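Long-range contacts in NAD-dependent epimerase/dehydratase domain-containing protein (Ruegeria pomeroyi DSS-3, PDB 3IUS), which is of unknown function but, as a member of the NAD-dependent epimerase/dehydratase family with a Rossmann-type fold, probably binds a dinucleotide cofactor: residues His147-Ala152 / Ala203-Cys208; His66-Thr71 / Gly99-Thr104. All coordinates share one frame; numbering follows the deposited sequence.

Contact 1 of 2, residues His147-Ala152 / Ala203-Cys208; sequences HVFRLA and AVYNVC
Phe149 and Tyr205 leave neighbouring parallel strands and run abreast in the same direction, each with CG beside its backbone N and anti to the carbonyl carbon. Their ring planes are inclined by 20°, and the two rings are offset until little of one covers the other, with centroids 5.5 Å apart; the touch is made by Phe149 CE1 on Tyr205 CD2, at 3.6 Å. Val207 CG2 comes to the edge of the Phe149 ring, 4.0 Å from Phe149 CD1. Further along the same face, Leu151 runs beside Val207, its CD2 branch 3.8 Å from Val207 CB. The other face carries Val148, Val204, Arg150 and Asn206. Here the Arg150 chain, extended from CG to NE, crosses Val204 obliquely, so that Val204 CG1 sits over the centre of one guanidinium face, 3.5 Å from Arg150 CZ. That apolar cover leaves the polar rim to other partners: Glu135 takes NH2 in a salt bridge and Tyr107 OH bonds NH1. Between the two backbones five N-H...O=C bonds alternate in direction, the shortest from Tyr205 N to Val148 O at 2.8 Å, almost in line with the carbonyl. In the last two, Val207 N and Ala152 N stand above the carbonyl planes of Arg150 and Val207. Phe149 packs on helix 185-197, whereas Val148 and Val204 meet helix 126-140, so helices cover both faces of this strand pair, as in the parallel sheet of a Rossmann-type alpha/beta fold.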
ATOM      1  N   HIS A 147       3.233  13.407   3.436  1.00 15.09           N
ATOM      2  CA  HIS A 147       4.148  12.477   2.807  1.00 15.58           C
ATOM      3  C   HIS A 147       3.263  11.532   2.044  1.00 17.14           C
ATOM      4  O   HIS A 147       2.262  11.071   2.578  1.00 15.07           O
ATOM      5  CB  HIS A 147       4.961  11.716   3.859  1.00 14.96           C
ATOM      6  CG  HIS A 147       5.718  12.615   4.789  1.00 17.98           C
ATOM      7  ND1 HIS A 147       5.098  13.343   5.783  1.00 18.96           N
ATOM      8  CD2 HIS A 147       7.035  12.917   4.866  1.00 18.46           C
ATOM      9  CE1 HIS A 147       6.004  14.055   6.432  1.00 18.32           C
ATOM     10  NE2 HIS A 147       7.187  13.813   5.898  1.00 16.57           N
ATOM     11  N   VAL A 148       3.609  11.294   0.784  1.00 14.61           N
ATOM     12  CA  VAL A 148       2.844  10.389  -0.060  1.00 14.61           C
ATOM     13  C   VAL A 148       3.641   9.120  -0.292  1.00 14.44           C
ATOM     14  O   VAL A 148       4.816   9.169  -0.661  1.00 14.71           O
ATOM     15  CB  VAL A 148       2.507  11.034  -1.418  1.00 15.87           C
ATOM     16  CG1 VAL A 148       1.930   9.989  -2.378  1.00 17.39           C
ATOM     17  CG2 VAL A 148       1.539  12.204  -1.230  1.00 16.97           C
ATOM     18  N   PHE A 149       2.987   7.980  -0.098  1.00 18.08           N
ATOM     19  CA  PHE A 149       3.632   6.691  -0.265  1.00 14.45           C
ATOM     20  C   PHE A 149       2.912   5.926  -1.348  1.00 14.82           C
ATOM     21  O   PHE A 149       1.773   5.515  -1.163  1.00 16.23           O
ATOM     22  CB  PHE A 149       3.609   5.906   1.052  1.00 15.04           C
ATOM     23  CG  PHE A 149       4.300   6.609   2.184  1.00 16.12           C
ATOM     24  CD1 PHE A 149       5.654   6.418   2.409  1.00 14.47           C
ATOM     25  CD2 PHE A 149       3.598   7.475   3.010  1.00 14.88           C
ATOM     26  CE1 PHE A 149       6.297   7.077   3.440  1.00 21.16           C
ATOM     27  CE2 PHE A 149       4.235   8.132   4.046  1.00 14.91           C
ATOM     28  CZ  PHE A 149       5.584   7.929   4.260  1.00 14.72           C
ATOM     29  N   ARG A 150       3.576   5.761  -2.488  1.00 14.36           N
ATOM     30  CA  ARG A 150       3.001   5.031  -3.602  1.00 15.38           C
ATOM     31  C   ARG A 150       3.331   3.556  -3.450  1.00 16.79           C
ATOM     32  O   ARG A 150       4.448   3.112  -3.721  1.00 14.00           O
ATOM     33  CB  ARG A 150       3.478   5.615  -4.939  1.00 14.86           C
ATOM     34  CG  ARG A 150       3.194   7.125  -5.030  1.00 16.56           C
ATOM     35  CD  ARG A 150       3.641   7.764  -6.346  1.00 13.72           C
ATOM     36  NE  ARG A 150       3.167   9.147  -6.430  1.00 13.78           N
ATOM     37  CZ  ARG A 150       3.719  10.093  -7.188  1.00 20.13           C
ATOM     38  NH1 ARG A 150       4.783   9.812  -7.934  1.00 15.78           N
ATOM     39  NH2 ARG A 150       3.210  11.321  -7.194  1.00 19.21           N
ATOM     40  N   LEU A 151       2.336   2.809  -2.991  1.00 16.08           N
ATOM     41  CA  LEU A 151       2.514   1.410  -2.628  1.00 14.51           C
ATOM     42  C   LEU A 151       2.378   0.509  -3.842  1.00 17.10           C
ATOM     43  O   LEU A 151       1.501   0.707  -4.678  1.00 17.90           O
ATOM     44  CB  LEU A 151       1.491   1.003  -1.562  1.00 14.83           C
ATOM     45  CG  LEU A 151       1.437   1.815  -0.268  1.00 19.50           C
ATOM     46  CD1 LEU A 151       0.343   1.286   0.661  1.00 23.99           C
ATOM     47  CD2 LEU A 151       2.784   1.805   0.433  1.00 14.82           C
ATOM     48  N   ALA A 152       3.265  -0.471  -3.939  1.00 16.10           N
ATOM     49  CA  ALA A 152       3.132  -1.510  -4.944  1.00 14.47           C
ATOM     50  C   ALA A 152       2.088  -2.518  -4.465  1.00 14.64           C
ATOM     51  O   ALA A 152       1.409  -2.295  -3.457  1.00 14.85           O
ATOM     52  CB  ALA A 152       4.480  -2.180  -5.190  1.00 15.62           C
ATOM     53  N   ALA A 203       7.286  15.275   0.576  1.00 20.42           N
ATOM     54  CA  ALA A 203       8.030  14.202  -0.070  1.00 22.36           C
ATOM     55  C   ALA A 203       7.096  13.118  -0.586  1.00 13.99           C
ATOM     56  O   ALA A 203       6.070  12.851   0.018  1.00 14.19           O
ATOM     57  CB  ALA A 203       9.043  13.607   0.884  1.00 21.61           C
ATOM     58  N   VAL A 204       7.476  12.527  -1.715  1.00 16.27           N
ATOM     59  CA  VAL A 204       6.810  11.356  -2.276  1.00 15.37           C
ATOM     60  C   VAL A 204       7.809  10.204  -2.298  1.00 13.62           C
ATOM     61  O   VAL A 204       8.963  10.387  -2.679  1.00 14.66           O
ATOM     62  CB  VAL A 204       6.333  11.630  -3.715  1.00 17.06           C
ATOM     63  CG1 VAL A 204       5.650  10.397  -4.301  1.00 18.19           C
ATOM     64  CG2 VAL A 204       5.396  12.815  -3.746  1.00 19.16           C
ATOM     65  N   TYR A 205       7.367   9.006  -1.914  1.00 15.59           N
ATOM     66  CA  TYR A 205       8.244   7.846  -1.880  1.00 13.58           C
ATOM     67  C   TYR A 205       7.553   6.691  -2.558  1.00 13.61           C
ATOM     68  O   TYR A 205       6.425   6.368  -2.204  1.00 13.80           O
ATOM     69  CB  TYR A 205       8.531   7.407  -0.443  1.00 13.70           C
ATOM     70  CG  TYR A 205       9.066   8.500   0.445  1.00 13.73           C
ATOM     71  CD1 TYR A 205      10.425   8.763   0.506  1.00 17.03           C
ATOM     72  CD2 TYR A 205       8.211   9.254   1.232  1.00 18.28           C
ATOM     73  CE1 TYR A 205      10.919   9.765   1.321  1.00 20.30           C
ATOM     74  CE2 TYR A 205       8.693  10.259   2.049  1.00 17.14           C
ATOM     75  CZ  TYR A 205      10.046  10.502   2.097  1.00 19.12           C
ATOM     76  OH  TYR A 205      10.521  11.510   2.911  1.00 17.80           O
ATOM     77  N   ASN A 206       8.232   6.088  -3.527  1.00 13.42           N
ATOM     78  CA  ASN A 206       7.809   4.793  -4.059  1.00 13.44           C
ATOM     79  C   ASN A 206       8.100   3.710  -3.034  1.00 18.06           C
ATOM     80  O   ASN A 206       9.196   3.658  -2.483  1.00 15.62           O
ATOM     81  CB  ASN A 206       8.572   4.457  -5.335  1.00 13.22           C
ATOM     82  CG  ASN A 206       8.176   5.317  -6.501  1.00 13.14           C
ATOM     83  OD1 ASN A 206       8.923   5.431  -7.478  1.00 16.68           O
ATOM     84  ND2 ASN A 206       7.007   5.932  -6.419  1.00 13.28           N
ATOM     85  N   VAL A 207       7.142   2.815  -2.800  1.00 16.11           N
ATOM     86  CA  VAL A 207       7.345   1.762  -1.818  1.00 13.84           C
ATOM     87  C   VAL A 207       7.119   0.427  -2.495  1.00 13.86           C
ATOM     88  O   VAL A 207       5.993  -0.049  -2.587  1.00 16.61           O
ATOM     89  CB  VAL A 207       6.430   1.916  -0.582  1.00 14.10           C
ATOM     90  CG1 VAL A 207       6.779   0.867   0.460  1.00 14.21           C
ATOM     91  CG2 VAL A 207       6.583   3.314   0.017  1.00 14.10           C
ATOM     92  N   CYS A 208       8.210  -0.145  -2.993  1.00 13.69           N
ATOM     93  CA  CYS A 208       8.180  -1.404  -3.727  1.00 13.70           C
ATOM     94  C   CYS A 208       9.511  -2.105  -3.493  1.00 13.59           C
ATOM     95  O   CYS A 208      10.468  -1.478  -3.058  1.00 13.46           O
ATOM     96  CB  CYS A 208       8.007  -1.140  -5.225  1.00 22.43           C
ATOM     97  SG  CYS A 208       9.230   0.035  -5.906  1.00 19.98           S
TER

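Contact 2 of 2, residues His66-Thr71 / Gly99-Thr104; sequences HLLIST and GYLSTT
Leu68 turns CG anti to its backbone N (chi1 178°), and with chi2 at 67° its CD1 branch swings across to the next strand, 3.6 Å from Gly99 O and 4.1 Å from Leu101 CG. The methyl lies over the backbone of Gly99, which brings no side chain of its own to this face. Leu101 answers from the other strand with CG beside the backbone N, crossing Leu68 obliquely and carrying its CD1 to 3.4 Å from Ser70 OG. On the reverse face Tyr100 has CG anti to the backbone N, which lays the ring edge against Ile69: CG2 of Ile69, itself anti to the backbone N, is near the ring plane and 3.8 Å from Tyr100 CD1. Three backbone bonds join the parallel strands, Gly99 N to Leu67 O, Ile69 N to Gly99 O and Leu101 N to Ile69 O; the middle one is bent at hydrogen (144°) although its donor is almost in line with the carbonyl. Past Ile69 the strands part, and water takes over. One water lies in the plane of the Tyr100 ring at its edge, accepts from Tyr100 OH at 2.8 Å and donates to Thr71 O, thereby tying the phenol to the diverging backbone of Ser70-Thr71. Strands 66-69 and 97-103 are linked by helix 79-90 as a beta-alpha-beta unit. Strand 7-11 flanks strand 66-69 and bonds to the backbone of Leu68, strand 146-155 flanks strand 97-103 and receives Leu101 on Phe149 and Leu151, and helix 126-140 covers the face of Ile69 and Tyr100, with Trp138 stacked on the Tyr100 ring.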
ATOM      1  N   HIS A  66      -0.116  12.550  14.619  1.00 20.59           N
ATOM      2  CA  HIS A  66       0.193  11.901  13.364  1.00 17.19           C
ATOM      3  C   HIS A  66      -1.099  11.436  12.706  1.00 23.67           C
ATOM      4  O   HIS A  66      -1.994  10.927  13.381  1.00 20.12           O
ATOM      5  CB  HIS A  66       1.115  10.703  13.603  1.00 24.39           C
ATOM      6  CG  HIS A  66       2.480  11.074  14.097  1.00 23.79           C
ATOM      7  ND1 HIS A  66       2.702  11.608  15.349  1.00 22.61           N
ATOM      8  CD2 HIS A  66       3.697  10.974  13.511  1.00 25.16           C
ATOM      9  CE1 HIS A  66       3.994  11.831  15.508  1.00 26.99           C
ATOM     10  NE2 HIS A  66       4.620  11.460  14.407  1.00 25.11           N
ATOM     11  N   LEU A  67      -1.187  11.629  11.393  1.00 22.07           N
ATOM     12  CA  LEU A  67      -2.305  11.136  10.588  1.00 18.47           C
ATOM     13  C   LEU A  67      -1.833  10.112   9.565  1.00 21.01           C
ATOM     14  O   LEU A  67      -0.838  10.322   8.876  1.00 21.46           O
ATOM     15  CB  LEU A  67      -2.968  12.297   9.844  1.00 21.27           C
ATOM     16  CG  LEU A  67      -4.360  12.784  10.228  1.00 29.98           C
ATOM     17  CD1 LEU A  67      -4.563  12.775  11.733  1.00 30.60           C
ATOM     18  CD2 LEU A  67      -4.618  14.171   9.630  1.00 25.36           C
ATOM     19  N   LEU A  68      -2.553   9.000   9.463  1.00 20.35           N
ATOM     20  CA  LEU A  68      -2.305   8.033   8.402  1.00 16.80           C
ATOM     21  C   LEU A  68      -3.610   7.783   7.643  1.00 18.46           C
ATOM     22  O   LEU A  68      -4.675   7.665   8.250  1.00 21.18           O
ATOM     23  CB  LEU A  68      -1.753   6.727   8.975  1.00 19.91           C
ATOM     24  CG  LEU A  68      -1.508   5.608   7.956  1.00 18.85           C
ATOM     25  CD1 LEU A  68      -0.382   5.981   6.987  1.00 19.58           C
ATOM     26  CD2 LEU A  68      -1.205   4.282   8.647  1.00 20.59           C
ATOM     27  N   ILE A  69      -3.526   7.715   6.319  1.00 17.18           N
ATOM     28  CA  ILE A  69      -4.712   7.542   5.481  1.00 16.83           C
ATOM     29  C   ILE A  69      -4.586   6.334   4.566  1.00 16.67           C
ATOM     30  O   ILE A  69      -3.757   6.329   3.659  1.00 17.39           O
ATOM     31  CB  ILE A  69      -4.942   8.772   4.589  1.00 20.19           C
ATOM     32  CG1 ILE A  69      -4.874  10.060   5.415  1.00 19.14           C
ATOM     33  CG2 ILE A  69      -6.253   8.646   3.821  1.00 22.09           C
ATOM     34  CD1 ILE A  69      -6.041  10.263   6.333  1.00 24.81           C
ATOM     35  N   SER A  70      -5.414   5.318   4.802  1.00 16.91           N
ATOM     36  CA  SER A  70      -5.444   4.120   3.966  1.00 21.41           C
ATOM     37  C   SER A  70      -6.705   4.077   3.106  1.00 22.63           C
ATOM     38  O   SER A  70      -6.919   3.131   2.349  1.00 23.44           O
ATOM     39  CB  SER A  70      -5.397   2.852   4.833  1.00 16.99           C
ATOM     40  OG  SER A  70      -4.189   2.742   5.564  1.00 17.77           O
ATOM     41  N   THR A  71      -7.541   5.101   3.227  1.00 20.19           N
ATOM     42  CA  THR A  71      -8.852   5.103   2.583  1.00 23.49           C
ATOM     43  C   THR A  71      -8.754   5.333   1.076  1.00 19.07           C
ATOM     44  O   THR A  71      -8.180   6.320   0.637  1.00 16.79           O
ATOM     45  CB  THR A  71      -9.768   6.178   3.198  1.00 29.32           C
ATOM     46  OG1 THR A  71      -9.193   7.474   2.985  1.00 35.29           O
ATOM     47  CG2 THR A  71      -9.929   5.946   4.690  1.00 24.84           C
ATOM     48  N   GLY A  99       0.684  10.887   6.603  1.00 21.87           N
ATOM     49  CA  GLY A  99       1.026   9.983   5.528  1.00 15.70           C
ATOM     50  C   GLY A  99      -0.197   9.586   4.723  1.00 16.71           C
ATOM     51  O   GLY A  99      -1.172   9.090   5.283  1.00 18.56           O
ATOM     52  N   TYR A 100      -0.155   9.833   3.418  1.00 15.60           N
ATOM     53  CA  TYR A 100      -1.200   9.352   2.527  1.00 19.03           C
ATOM     54  C   TYR A 100      -0.703   8.135   1.777  1.00 15.46           C
ATOM     55  O   TYR A 100       0.312   8.198   1.085  1.00 15.18           O
ATOM     56  CB  TYR A 100      -1.645  10.430   1.530  1.00 15.84           C
ATOM     57  CG  TYR A 100      -2.659   9.905   0.537  1.00 16.67           C
ATOM     58  CD1 TYR A 100      -3.950   9.582   0.942  1.00 18.62           C
ATOM     59  CD2 TYR A 100      -2.323   9.709  -0.797  1.00 15.38           C
ATOM     60  CE1 TYR A 100      -4.879   9.082   0.051  1.00 17.14           C
ATOM     61  CE2 TYR A 100      -3.246   9.214  -1.696  1.00 20.39           C
ATOM     62  CZ  TYR A 100      -4.525   8.906  -1.268  1.00 16.22           C
ATOM     63  OH  TYR A 100      -5.446   8.408  -2.156  1.00 15.77           O
ATOM     64  N   LEU A 101      -1.411   7.017   1.915  1.00 21.40           N
ATOM     65  CA  LEU A 101      -1.064   5.829   1.158  1.00 15.47           C
ATOM     66  C   LEU A 101      -1.688   5.891  -0.235  1.00 15.38           C
ATOM     67  O   LEU A 101      -2.915   5.919  -0.385  1.00 15.59           O
ATOM     68  CB  LEU A 101      -1.480   4.556   1.898  1.00 15.68           C
ATOM     69  CG  LEU A 101      -0.860   4.358   3.290  1.00 20.50           C
ATOM     70  CD1 LEU A 101      -1.273   3.011   3.879  1.00 16.60           C
ATOM     71  CD2 LEU A 101       0.661   4.486   3.248  1.00 22.23           C
ATOM     72  N   SER A 102      -0.825   5.933  -1.245  1.00 15.09           N
ATOM     73  CA  SER A 102      -1.235   5.990  -2.637  1.00 14.97           C
ATOM     74  C   SER A 102      -0.840   4.674  -3.290  1.00 14.85           C
ATOM     75  O   SER A 102      -0.591   3.690  -2.597  1.00 16.22           O
ATOM     76  CB  SER A 102      -0.558   7.174  -3.344  1.00 14.74           C
ATOM     77  OG  SER A 102      -1.109   7.396  -4.636  1.00 14.66           O
ATOM     78  N   THR A 103      -0.774   4.651  -4.616  1.00 16.62           N
ATOM     79  CA  THR A 103      -0.350   3.448  -5.328  1.00 16.23           C
ATOM     80  C   THR A 103       0.524   3.809  -6.523  1.00 17.73           C
ATOM     81  O   THR A 103       0.655   4.984  -6.876  1.00 18.53           O
ATOM     82  CB  THR A 103      -1.549   2.618  -5.845  1.00 18.10           C
ATOM     83  OG1 THR A 103      -2.164   3.307  -6.939  1.00 20.58           O
ATOM     84  CG2 THR A 103      -2.577   2.378  -4.741  1.00 21.65           C
ATOM     85  N   THR A 104       1.117   2.795  -7.146  1.00 14.68           N
ATOM     86  CA  THR A 104       1.967   3.021  -8.309  1.00 14.68           C
ATOM     87  C   THR A 104       1.161   3.160  -9.593  1.00 13.85           C
ATOM     88  O   THR A 104       1.734   3.342 -10.669  1.00 14.95           O
ATOM     89  CB  THR A 104       3.008   1.904  -8.489  1.00 20.36           C
ATOM     90  OG1 THR A 104       2.337   0.644  -8.631  1.00 20.18           O
ATOM     91  CG2 THR A 104       3.959   1.850  -7.301  1.00 23.23           C
TER
HETATM   92  O   HOH W   1      -8.021   8.526  -1.034  1.00 19.62           O
HETATM   93  O   HOH W   2      -5.243   5.388   0.788  1.00 22.52           O

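How the contacts relate
Both contacts are buried pairings in one parallel sheet, and they share a seam: strand 97-103 of contact 2 lies next to strand 146-155 of contact 1, where Tyr100 N and Ser102 N probably bond to His147 O and Phe149 O. Contact 1 is the more extensive, burying 565 Å² against 331 Å², in keeping with six residue pairs held in register and five backbone bonds, against three bonds in contact 2 before its strands separate. Their chemistry differs accordingly. Contact 1 combines aromatic and aliphatic packing with a guanidinium that crosses a valine; contact 2 is mainly aliphatic beside one tyrosine, and water fills in where its strands diverge. Helix 126-140 covers one face of both.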